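Local coordinates for protein LpxE (Aquifex aeolicus, PDB 6EBU) that is a membrane phosphatase of the PAP2 superfamily that probably removes the 1-phosphate group from lipid A, at residues F133-A136 and F137-Y141; A158-G161 and I162-I166; V73-I76 and S77-F81. The protein carries 1 engineered substitution. All coordinates share one frame; numbering follows the deposited sequence.

All three interactions are short i-to-i+4 runs on three separate helices of one PAP2 chain. Interactions 2 and 3 touch: Ile160 CD1 packs on Leu78 CD1 at 3.7 Å, with the two centres about 15 Å apart. Interactions 1 and 2, centres about 14 Å apart, come no nearer than about 5 Å between nearest atoms, yet both lean on helix 108-121, where Phe114 receives Ala136 from one and Ala158 and Ile162 from the other. Interaction 3 is the one that reaches the sulfate, through Lys79, and its centre lies about 21 Å from that of interaction 1, whose outer rings instead meet a detergent chain.

Interaction 1: residues F133-A136 and F137-Y141; sequences FLYA and FLIGY. With BOG (octyl beta-D-glucopyranoside), chain D.
The Tyr135 ring runs alongside Ile139, both side chains pointing the same way, and Ile139 CG1 comes up obliquely to Tyr135 CE1 at 3.7 Å. Around the Phe137 ring, the carbonyl oxygen Leu134 O sits at the edge, close to the ring plane. A detergent carbon makes an oblique approach to the same ring, C5' of the octyl glucoside lying 3.5 Å from Phe137 CD1. Farther along the alkyl chain, its end carbon C8' meets the Tyr141 ring, also obliquely, 3.6 Å from Tyr141 CD2. Phe137 carries CG opposite its own backbone N (chi1 162°), which turns the ring outward to the detergent. Gly140, just before Tyr141 in sequence, also meets the alkyl chain, Gly140 C lying 3.9 Å from C6' of the octyl glucoside; a CB here would be crowded by that same C6'.

This is one stretch of helix 126-145 of the PAP2 domain, probably membrane-embedded given the detergent beside it, with one side on the protein and another on amphiphile, the alkyl chain probably standing where lipid would lie. Its backbone is regular: Leu138 N bonds to Leu134 O at 2.9 Å, and Gly140 N bonds likewise to Ala136 O. Leu134 and Leu138 form an outer pair, Leu134 CG lying 4.2 Å from Leu138 CD1. On the inner side Tyr135 enters between helices 108-121 and 28-37, touching Ala113, Ile116 and Phe37, and its hydroxyl is held by a hydrogen bond with Leu40 O. Ala136 is buried against Phe114, and Ile139 also rests on Phe37.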
ATOM      1  N   PHE A 133      -0.924  -4.362 -11.153  1.00 38.16           N
ATOM      2  CA  PHE A 133      -1.507  -3.101 -10.720  1.00 37.14           C
ATOM      3  C   PHE A 133      -2.918  -3.260 -10.173  1.00 33.28           C
ATOM      4  O   PHE A 133      -3.367  -2.399  -9.408  1.00 42.55           O
ATOM      5  CB  PHE A 133      -1.476  -2.088 -11.863  1.00 34.75           C
ATOM      6  CG  PHE A 133      -0.175  -1.348 -11.957  1.00 35.94           C
ATOM      7  CD1 PHE A 133       0.077  -0.264 -11.131  1.00 39.23           C
ATOM      8  CD2 PHE A 133       0.808  -1.757 -12.838  1.00 36.01           C
ATOM      9  CE1 PHE A 133       1.280   0.411 -11.198  1.00 39.22           C
ATOM     10  CE2 PHE A 133       2.014  -1.086 -12.910  1.00 46.78           C
ATOM     11  CZ  PHE A 133       2.250  -0.001 -12.088  1.00 40.86           C
ATOM     12  N   LEU A 134      -3.623  -4.336 -10.529  1.00 37.47           N
ATOM     13  CA  LEU A 134      -4.843  -4.670  -9.802  1.00 37.37           C
ATOM     14  C   LEU A 134      -4.519  -5.122  -8.385  1.00 37.15           C
ATOM     15  O   LEU A 134      -5.238  -4.785  -7.436  1.00 34.09           O
ATOM     16  CB  LEU A 134      -5.631  -5.753 -10.536  1.00 36.20           C
ATOM     17  CG  LEU A 134      -6.936  -6.143  -9.835  1.00 40.71           C
ATOM     18  CD1 LEU A 134      -7.984  -5.050 -10.004  1.00 46.44           C
ATOM     19  CD2 LEU A 134      -7.455  -7.484 -10.331  1.00 46.15           C
ATOM     20  N   TYR A 135      -3.438  -5.889  -8.225  1.00 34.18           N
ATOM     21  CA  TYR A 135      -3.003  -6.292  -6.893  1.00 30.99           C
ATOM     22  C   TYR A 135      -2.661  -5.072  -6.044  1.00 27.66           C
ATOM     23  O   TYR A 135      -3.092  -4.963  -4.892  1.00 31.77           O
ATOM     24  CB  TYR A 135      -1.807  -7.240  -7.007  1.00 29.89           C
ATOM     25  CG  TYR A 135      -0.796  -7.107  -5.894  1.00 33.71           C
ATOM     26  CD1 TYR A 135      -1.016  -7.691  -4.657  1.00 32.08           C
ATOM     27  CD2 TYR A 135       0.385  -6.398  -6.085  1.00 35.13           C
ATOM     28  CE1 TYR A 135      -0.093  -7.572  -3.636  1.00 36.27           C
ATOM     29  CE2 TYR A 135       1.313  -6.273  -5.071  1.00 36.32           C
ATOM     30  CZ  TYR A 135       1.069  -6.861  -3.848  1.00 38.17           C
ATOM     31  OH  TYR A 135       1.991  -6.736  -2.833  1.00 37.86           O
ATOM     32  N   ALA A 136      -1.901  -4.133  -6.613  1.00 32.04           N
ATOM     33  CA  ALA A 136      -1.559  -2.914  -5.885  1.00 32.06           C
ATOM     34  C   ALA A 136      -2.803  -2.110  -5.532  1.00 29.99           C
ATOM     35  O   ALA A 136      -2.901  -1.559  -4.429  1.00 30.26           O
ATOM     36  CB  ALA A 136      -0.591  -2.063  -6.709  1.00 28.96           C
ATOM     37  N   PHE A 137      -3.765  -2.030  -6.454  1.00 38.04           N
ATOM     38  CA  PHE A 137      -4.993  -1.293  -6.172  1.00 35.14           C
ATOM     39  C   PHE A 137      -5.777  -1.943  -5.040  1.00 34.05           C
ATOM     40  O   PHE A 137      -6.296  -1.251  -4.157  1.00 39.72           O
ATOM     41  CB  PHE A 137      -5.852  -1.197  -7.434  1.00 49.05           C
ATOM     42  CG  PHE A 137      -7.289  -0.849  -7.161  1.00 51.18           C
ATOM     43  CD1 PHE A 137      -7.672   0.469  -6.972  1.00 58.96           C
ATOM     44  CD2 PHE A 137      -8.256  -1.840  -7.084  1.00 50.07           C
ATOM     45  CE1 PHE A 137      -8.994   0.795  -6.713  1.00 53.16           C
ATOM     46  CE2 PHE A 137      -9.577  -1.522  -6.826  1.00 57.66           C
ATOM     47  CZ  PHE A 137      -9.946  -0.203  -6.640  1.00 49.97           C
ATOM     48  N   LEU A 138      -5.874  -3.275  -5.052  1.00 33.89           N
ATOM     49  CA  LEU A 138      -6.638  -3.971  -4.022  1.00 35.42           C
ATOM     50  C   LEU A 138      -6.001  -3.819  -2.647  1.00 35.53           C
ATOM     51  O   LEU A 138      -6.716  -3.752  -1.642  1.00 33.82           O
ATOM     52  CB  LEU A 138      -6.783  -5.450  -4.383  1.00 39.73           C
ATOM     53  CG  LEU A 138      -7.768  -5.765  -5.512  1.00 42.84           C
ATOM     54  CD1 LEU A 138      -7.770  -7.251  -5.830  1.00 42.12           C
ATOM     55  CD2 LEU A 138      -9.170  -5.287  -5.156  1.00 41.87           C
ATOM     56  N   ILE A 139      -4.668  -3.767  -2.577  1.00 34.65           N
ATOM     57  CA  ILE A 139      -4.007  -3.500  -1.303  1.00 33.56           C
ATOM     58  C   ILE A 139      -4.394  -2.119  -0.792  1.00 34.53           C
ATOM     59  O   ILE A 139      -4.787  -1.954   0.369  1.00 34.43           O
ATOM     60  CB  ILE A 139      -2.480  -3.641  -1.442  1.00 30.89           C
ATOM     61  CG1 ILE A 139      -2.096  -5.105  -1.659  1.00 26.16           C
ATOM     62  CG2 ILE A 139      -1.783  -3.095  -0.205  1.00 29.37           C
ATOM     63  CD1 ILE A 139      -2.486  -6.002  -0.513  1.00 28.29           C
ATOM     64  N   GLY A 140      -4.297  -1.107  -1.658  1.00 36.72           N
ATOM     65  CA  GLY A 140      -4.715   0.229  -1.267  1.00 30.10           C
ATOM     66  C   GLY A 140      -6.169   0.280  -0.840  1.00 41.18           C
ATOM     67  O   GLY A 140      -6.509   0.908   0.167  1.00 35.14           O
ATOM     68  N   TYR A 141      -7.046  -0.391  -1.592  1.00 34.74           N
ATOM     69  CA  TYR A 141      -8.449  -0.459  -1.198  1.00 37.42           C
ATOM     70  C   TYR A 141      -8.616  -1.241   0.098  1.00 35.35           C
ATOM     71  O   TYR A 141      -9.474  -0.909   0.927  1.00 39.64           O
ATOM     72  CB  TYR A 141      -9.282  -1.088  -2.318  1.00 37.15           C
ATOM     73  CG  TYR A 141     -10.776  -0.887  -2.168  1.00 36.92           C
ATOM     74  CD1 TYR A 141     -11.513  -1.644  -1.265  1.00 30.92           C
ATOM     75  CD2 TYR A 141     -11.451   0.061  -2.929  1.00 38.85           C
ATOM     76  CE1 TYR A 141     -12.873  -1.463  -1.120  1.00 37.18           C
ATOM     77  CE2 TYR A 141     -12.816   0.248  -2.793  1.00 41.34           C
ATOM     78  CZ  TYR A 141     -13.521  -0.519  -1.887  1.00 46.45           C
ATOM     79  OH  TYR A 141     -14.878  -0.342  -1.743  1.00 42.80           O
TER
HETATM   80  O1  BOG D 203      -2.465   7.091  -7.617  0.58 57.18           O
HETATM   81  C1' BOG D 203      -3.242   5.896  -7.672  0.58 60.36           C
HETATM   82  C2' BOG D 203      -3.798   5.579  -6.266  0.58 56.60           C
HETATM   83  C3' BOG D 203      -4.472   4.170  -6.260  0.58 53.31           C
HETATM   84  C4' BOG D 203      -4.908   3.820  -4.811  0.58 48.14           C
HETATM   85  C5' BOG D 203      -6.061   2.796  -4.847  0.58 47.39           C
HETATM   86  C6' BOG D 203      -6.952   2.978  -3.601  0.58 47.15           C
HETATM   87  C7' BOG D 203      -8.405   3.152  -4.038  0.58 51.10           C
HETATM   88  C8' BOG D 203      -9.328   2.989  -2.830  0.58 45.33           C

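Interaction 2: residues A158-G161 and I162-I166; sequences ALIG and IICGI
Ala158 begins the run by accepting a hydrogen bond at its carbonyl: Ile162 N reaches Ala158 O at 2.9 Å. The same oxygen is covered by the side chain of Ile162, whose CG1 lies 3.2 Å from Ala158 O. Ile162 holds CG1 opposite its carbonyl carbon (chi1 -61°), which swings this branch back over the preceding turn. Both residues face helix 108-121, Ala158 on Thr110 and Phe114, Ile162 on Phe114 and Thr118; a bound octyl glucoside also touches Ala158.

Leu159, next in order, looks outward. It lies side by side with Ile163, the two pointing the same way, and Leu159 CG meets Ile163 CD1 at 4.2 Å. Together they form an apolar outer strip, exposed on the protein and suited to lipid. Leu159 O accepts Ile163 N in the regular pattern.

Ile160 turns to a different neighbour, helix 61-82, and is buried there. Its short branch CG2 touches Cys164 SG at 3.9 Å, while Ile160 O accepts a hydrogen bond from the backbone N of Cys164. Cys164 CB also comes to 3.3 Å from Ile160 O, and the Cys164 side chain touches Leu70 of that neighbouring helix.

Gly161 closes the first half. Gly161 O accepts Gly165 N at 3.0 Å, with an N-H...O angle of 152°, smaller than in the three bonds before it. Gly161 and Gly165, both buried and one turn apart, give a GxxxG spacing, the pattern known from closely packed transmembrane helices; here it lies in the last helix of the PAP2 bundle, 151-170, probably membrane-spanning.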
ATOM      1  N   ALA A 158       0.684   5.004  -2.717  1.00 39.08           N
ATOM      2  CA  ALA A 158       0.788   4.576  -4.109  1.00 37.31           C
ATOM      3  C   ALA A 158       1.737   5.477  -4.888  1.00 39.81           C
ATOM      4  O   ALA A 158       2.545   4.995  -5.691  1.00 40.16           O
ATOM      5  CB  ALA A 158      -0.593   4.562  -4.761  1.00 36.02           C
ATOM      6  N   LEU A 159       1.654   6.789  -4.659  1.00 36.69           N
ATOM      7  CA  LEU A 159       2.546   7.724  -5.336  1.00 37.34           C
ATOM      8  C   LEU A 159       4.004   7.425  -5.008  1.00 37.42           C
ATOM      9  O   LEU A 159       4.859   7.393  -5.900  1.00 40.92           O
ATOM     10  CB  LEU A 159       2.186   9.157  -4.941  1.00 50.95           C
ATOM     11  CG  LEU A 159       2.475  10.254  -5.964  1.00 54.80           C
ATOM     12  CD1 LEU A 159       1.344  10.340  -6.976  1.00 62.33           C
ATOM     13  CD2 LEU A 159       2.685  11.589  -5.263  1.00 64.25           C
ATOM     14  N   ILE A 160       4.301   7.194  -3.727  1.00 34.77           N
ATOM     15  CA  ILE A 160       5.668   6.874  -3.319  1.00 41.55           C
ATOM     16  C   ILE A 160       6.143   5.599  -4.003  1.00 37.55           C
ATOM     17  O   ILE A 160       7.262   5.531  -4.526  1.00 39.73           O
ATOM     18  CB  ILE A 160       5.755   6.756  -1.785  1.00 47.67           C
ATOM     19  CG1 ILE A 160       5.465   8.106  -1.128  1.00 36.45           C
ATOM     20  CG2 ILE A 160       7.118   6.229  -1.363  1.00 50.06           C
ATOM     21  CD1 ILE A 160       5.310   8.025   0.371  1.00 48.81           C
ATOM     22  N   GLY A 161       5.293   4.571  -4.020  1.00 40.03           N
ATOM     23  CA  GLY A 161       5.686   3.309  -4.628  1.00 34.77           C
ATOM     24  C   GLY A 161       5.978   3.430  -6.111  1.00 38.59           C
ATOM     25  O   GLY A 161       6.972   2.890  -6.603  1.00 39.38           O
ATOM     26  N   ILE A 162       5.119   4.138  -6.844  1.00 34.74           N
ATOM     27  CA  ILE A 162       5.336   4.307  -8.279  1.00 41.11           C
ATOM     28  C   ILE A 162       6.615   5.094  -8.539  1.00 36.95           C
ATOM     29  O   ILE A 162       7.425   4.724  -9.397  1.00 35.61           O
ATOM     30  CB  ILE A 162       4.113   4.980  -8.927  1.00 39.99           C
ATOM     31  CG1 ILE A 162       2.870   4.108  -8.738  1.00 40.50           C
ATOM     32  CG2 ILE A 162       4.371   5.233 -10.404  1.00 36.89           C
ATOM     33  CD1 ILE A 162       1.569   4.813  -9.067  1.00 43.39           C
ATOM     34  N   ILE A 163       6.826   6.179  -7.792  1.00 40.35           N
ATOM     35  CA  ILE A 163       7.999   7.021  -8.010  1.00 36.86           C
ATOM     36  C   ILE A 163       9.278   6.255  -7.692  1.00 41.51           C
ATOM     37  O   ILE A 163      10.226   6.245  -8.485  1.00 41.30           O
ATOM     38  CB  ILE A 163       7.889   8.312  -7.180  1.00 53.15           C
ATOM     39  CG1 ILE A 163       6.767   9.194  -7.730  1.00 47.34           C
ATOM     40  CG2 ILE A 163       9.208   9.070  -7.179  1.00 44.55           C
ATOM     41  CD1 ILE A 163       6.543  10.465  -6.939  1.00 62.91           C
ATOM     42  N   CYS A 164       9.320   5.591  -6.534  1.00 43.66           N
ATOM     43  CA  CYS A 164      10.524   4.861  -6.147  1.00 35.71           C
ATOM     44  C   CYS A 164      10.807   3.698  -7.089  1.00 42.40           C
ATOM     45  O   CYS A 164      11.973   3.359  -7.323  1.00 42.09           O
ATOM     46  CB  CYS A 164      10.395   4.365  -4.710  1.00 34.59           C
ATOM     47  SG  CYS A 164      10.368   5.693  -3.492  1.00 55.74           S
ATOM     48  N   GLY A 165       9.763   3.076  -7.635  1.00 44.74           N
ATOM     49  CA  GLY A 165       9.979   2.033  -8.622  1.00 35.06           C
ATOM     50  C   GLY A 165      10.556   2.574  -9.917  1.00 44.65           C
ATOM     51  O   GLY A 165      11.481   1.990 -10.489  1.00 41.84           O
ATOM     52  N   ILE A 166      10.024   3.702 -10.392  1.00 44.35           N
ATOM     53  CA  ILE A 166      10.534   4.310 -11.618  1.00 44.76           C
ATOM     54  C   ILE A 166      11.966   4.790 -11.419  1.00 40.67           C
ATOM     55  O   ILE A 166      12.834   4.573 -12.273  1.00 42.98           O
ATOM     56  CB  ILE A 166       9.607   5.455 -12.067  1.00 45.06           C
ATOM     57  CG1 ILE A 166       8.249   4.901 -12.498  1.00 49.25           C
ATOM     58  CG2 ILE A 166      10.243   6.252 -13.194  1.00 49.71           C
ATOM     59  CD1 ILE A 166       7.206   5.967 -12.752  1.00 40.79           C
TER

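Interaction 3: residues V73-I76 and S77-F81. With BOG (octyl beta-D-glucopyranoside), chain E; SO4 (sulfate ion), chain B.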
ATOM      1  N   VAL A  73      12.399   3.671   3.442  1.00 43.00           N
ATOM      2  CA  VAL A  73      12.991   4.810   4.138  1.00 47.75           C
ATOM      3  C   VAL A  73      12.050   6.007   4.083  1.00 43.72           C
ATOM      4  O   VAL A  73      11.783   6.662   5.098  1.00 46.43           O
ATOM      5  CB  VAL A  73      14.369   5.142   3.539  1.00 46.48           C
ATOM      6  CG1 VAL A  73      14.815   6.530   3.964  1.00 39.71           C
ATOM      7  CG2 VAL A  73      15.393   4.096   3.956  1.00 46.05           C
ATOM      8  N   LEU A  74      11.519   6.297   2.894  1.00 46.32           N
ATOM      9  CA  LEU A  74      10.629   7.440   2.736  1.00 47.43           C
ATOM     10  C   LEU A  74       9.336   7.266   3.525  1.00 43.85           C
ATOM     11  O   LEU A  74       8.801   8.245   4.056  1.00 53.71           O
ATOM     12  CB  LEU A  74      10.333   7.659   1.252  1.00 50.73           C
ATOM     13  CG  LEU A  74       9.451   8.844   0.861  1.00 53.53           C
ATOM     14  CD1 LEU A  74       9.890  10.107   1.583  1.00 57.82           C
ATOM     15  CD2 LEU A  74       9.481   9.046  -0.647  1.00 53.40           C
ATOM     16  N   VAL A  75       8.828   6.036   3.631  1.00 38.66           N
ATOM     17  CA  VAL A  75       7.551   5.817   4.305  1.00 42.09           C
ATOM     18  C   VAL A  75       7.710   5.945   5.817  1.00 46.98           C
ATOM     19  O   VAL A  75       6.897   6.591   6.489  1.00 43.93           O
ATOM     20  CB  VAL A  75       6.960   4.452   3.905  1.00 39.43           C
ATOM     21  CG1 VAL A  75       5.935   3.990   4.929  1.00 33.15           C
ATOM     22  CG2 VAL A  75       6.330   4.539   2.524  1.00 34.78           C
ATOM     23  N   ILE A  76       8.756   5.332   6.381  1.00 46.68           N
ATOM     24  CA  ILE A  76       8.946   5.416   7.826  1.00 48.89           C
ATOM     25  C   ILE A  76       9.319   6.835   8.239  1.00 47.06           C
ATOM     26  O   ILE A  76       8.994   7.269   9.350  1.00 47.34           O
ATOM     27  CB  ILE A  76       9.996   4.393   8.306  1.00 56.18           C
ATOM     28  CG1 ILE A  76      11.359   4.671   7.667  1.00 59.29           C
ATOM     29  CG2 ILE A  76       9.538   2.971   8.004  1.00 47.98           C
ATOM     30  CD1 ILE A  76      12.421   3.644   8.014  1.00 61.74           C
ATOM     31  N   SER A  77       9.987   7.584   7.357  1.00 43.88           N
ATOM     32  CA  SER A  77      10.322   8.973   7.661  1.00 50.27           C
ATOM     33  C   SER A  77       9.062   9.821   7.784  1.00 50.84           C
ATOM     34  O   SER A  77       8.891  10.565   8.756  1.00 55.05           O
ATOM     35  CB  SER A  77      11.246   9.540   6.582  1.00 51.96           C
ATOM     36  OG  SER A  77      12.504   8.886   6.585  1.00 49.98           O
ATOM     37  N   LEU A  78       8.169   9.722   6.798  1.00 52.11           N
ATOM     38  CA  LEU A  78       6.919  10.469   6.863  1.00 53.75           C
ATOM     39  C   LEU A  78       6.042   9.976   8.007  1.00 48.63           C
ATOM     40  O   LEU A  78       5.339  10.771   8.643  1.00 53.96           O
ATOM     41  CB  LEU A  78       6.181  10.367   5.530  1.00 48.33           C
ATOM     42  CG  LEU A  78       6.955  10.880   4.316  1.00 51.63           C
ATOM     43  CD1 LEU A  78       6.377  10.308   3.034  1.00 51.55           C
ATOM     44  CD2 LEU A  78       6.950  12.401   4.278  1.00 51.22           C
ATOM     45  N   LYS A  79       6.077   8.671   8.291  1.00 48.54           N
ATOM     46  CA  LYS A  79       5.290   8.133   9.397  1.00 53.19           C
ATOM     47  C   LYS A  79       5.744   8.715  10.729  1.00 56.27           C
ATOM     48  O   LYS A  79       4.920   8.989  11.611  1.00 54.59           O
ATOM     49  CB  LYS A  79       5.395   6.608   9.426  1.00 45.96           C
ATOM     50  CG  LYS A  79       4.387   5.883   8.551  1.00 45.56           C
ATOM     51  CD  LYS A  79       4.624   4.382   8.602  1.00 51.92           C
ATOM     52  CE  LYS A  79       3.578   3.617   7.811  1.00 52.95           C
ATOM     53  NZ  LYS A  79       2.242   3.639   8.467  1.00 54.07           N
ATOM     54  N   THR A  80       7.052   8.914  10.893  1.00 55.61           N
ATOM     55  CA  THR A  80       7.574   9.416  12.159  1.00 57.06           C
ATOM     56  C   THR A  80       7.392  10.925  12.282  1.00 55.72           C
ATOM     57  O   THR A  80       7.020  11.421  13.352  1.00 61.55           O
ATOM     58  CB  THR A  80       9.049   9.038  12.300  1.00 57.88           C
ATOM     59  OG1 THR A  80       9.200   7.626  12.098  1.00 51.68           O
ATOM     60  CG2 THR A  80       9.561   9.399  13.684  1.00 60.12           C
ATOM     61  N   PHE A  81       7.635  11.667  11.201  1.00 49.90           N
ATOM     62  CA  PHE A  81       7.525  13.122  11.264  1.00 60.95           C
ATOM     63  C   PHE A  81       6.075  13.563  11.438  1.00 69.82           C
ATOM     64  O   PHE A  81       5.773  14.410  12.287  1.00 78.29           O
ATOM     65  CB  PHE A  81       8.130  13.749  10.008  1.00 63.86           C
TER
HETATM   66  O1  BOG E 204       3.660   1.824  10.868  1.00 62.65           O
HETATM   67  C1' BOG E 204       3.199   0.940  11.886  1.00 61.66           C
HETATM   68  C2' BOG E 204       1.936   1.540  12.539  1.00 58.98           C
HETATM   69  C3' BOG E 204       1.813   1.020  14.004  1.00 66.66           C
HETATM   70  C4' BOG E 204       0.489   1.540  14.626  1.00 60.89           C
HETATM   71  C5' BOG E 204       0.437   1.143  16.114  1.00 64.04           C
HETATM   72  C6' BOG E 204      -0.983   1.392  16.660  1.00 53.86           C
HETATM   73  C7' BOG E 204      -1.027   1.031  18.141  1.00 71.70           C
HETATM   74  C8' BOG E 204      -2.011  -0.120  18.359  1.00 64.73           C
HETATM   75  S   SO4 B 201       0.844   0.413   7.085  1.00 53.74           S
HETATM   76  O1  SO4 B 201      -0.181   0.021   6.120  1.00 53.58           O
HETATM   77  O2  SO4 B 201       0.371   0.145   8.438  1.00 53.46           O
HETATM   78  O3  SO4 B 201       1.113   1.840   6.934  1.00 52.52           O
HETATM   79  O4  SO4 B 201       2.067  -0.346   6.836  1.00 51.47           O
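Two hydroxyls turn back onto the helix backbone. Ser77 OG donates to Val73 O at 2.8 Å, and Ser77 N bonds to the same oxygen from the other face of the carbonyl plane. Three residues later, Thr80 repeats the arrangement: Thr80 OG1 meets Ile76 O at 2.8 Å, again across the plane from Thr80 N. Each carbonyl oxygen is thus gripped twice, and each hydroxyl is satisfied within its own helix although it sits on the exposed surface of a predicted membrane segment. Both hydroxyls stand opposite their own carbonyl carbon (chi1 -66° for Ser77), which directs Ser77 OG and Thr80 OG1 back one turn.

Apolar packing joins Leu74 to Leu78, whose side chains meet at a slant with Leu74 CD1 3.8 Å from Leu78 CD1. Val75 lies alongside Lys79, and Val75 CG1 touches Lys79 CE at 3.7 Å, lining the alkyl part of the lysine.

Polar binding is carried by the end of Lys79. Its chain runs extended until the last torsion (chi4 -71°), where the bend brings Lys79 NZ to sulfate O3 at 2.6 Å; a weak hydrogen bond, 3.3 Å, links Lys79 NZ to O1 of an octyl glucoside. NZ also hydrogen-bonds Arg103 O. Arg86, Gly108, Arg143 and His149 complete the site of the sulfate, which probably comes from the crystallisation liquor and may mark where a substrate phosphate binds, as in PAP2 enzymes. A leucine here has no ammonium, and the anion would probably be held less firmly on this side and Arg103 O left without the lysine's bond.

Helix 61-82 packs through Leu74 and Leu78 on helix 151-170, Leu78 also meeting Pro106, while the Lys79 side chain touches Arg86, itself a sulfate ligand in the loop region.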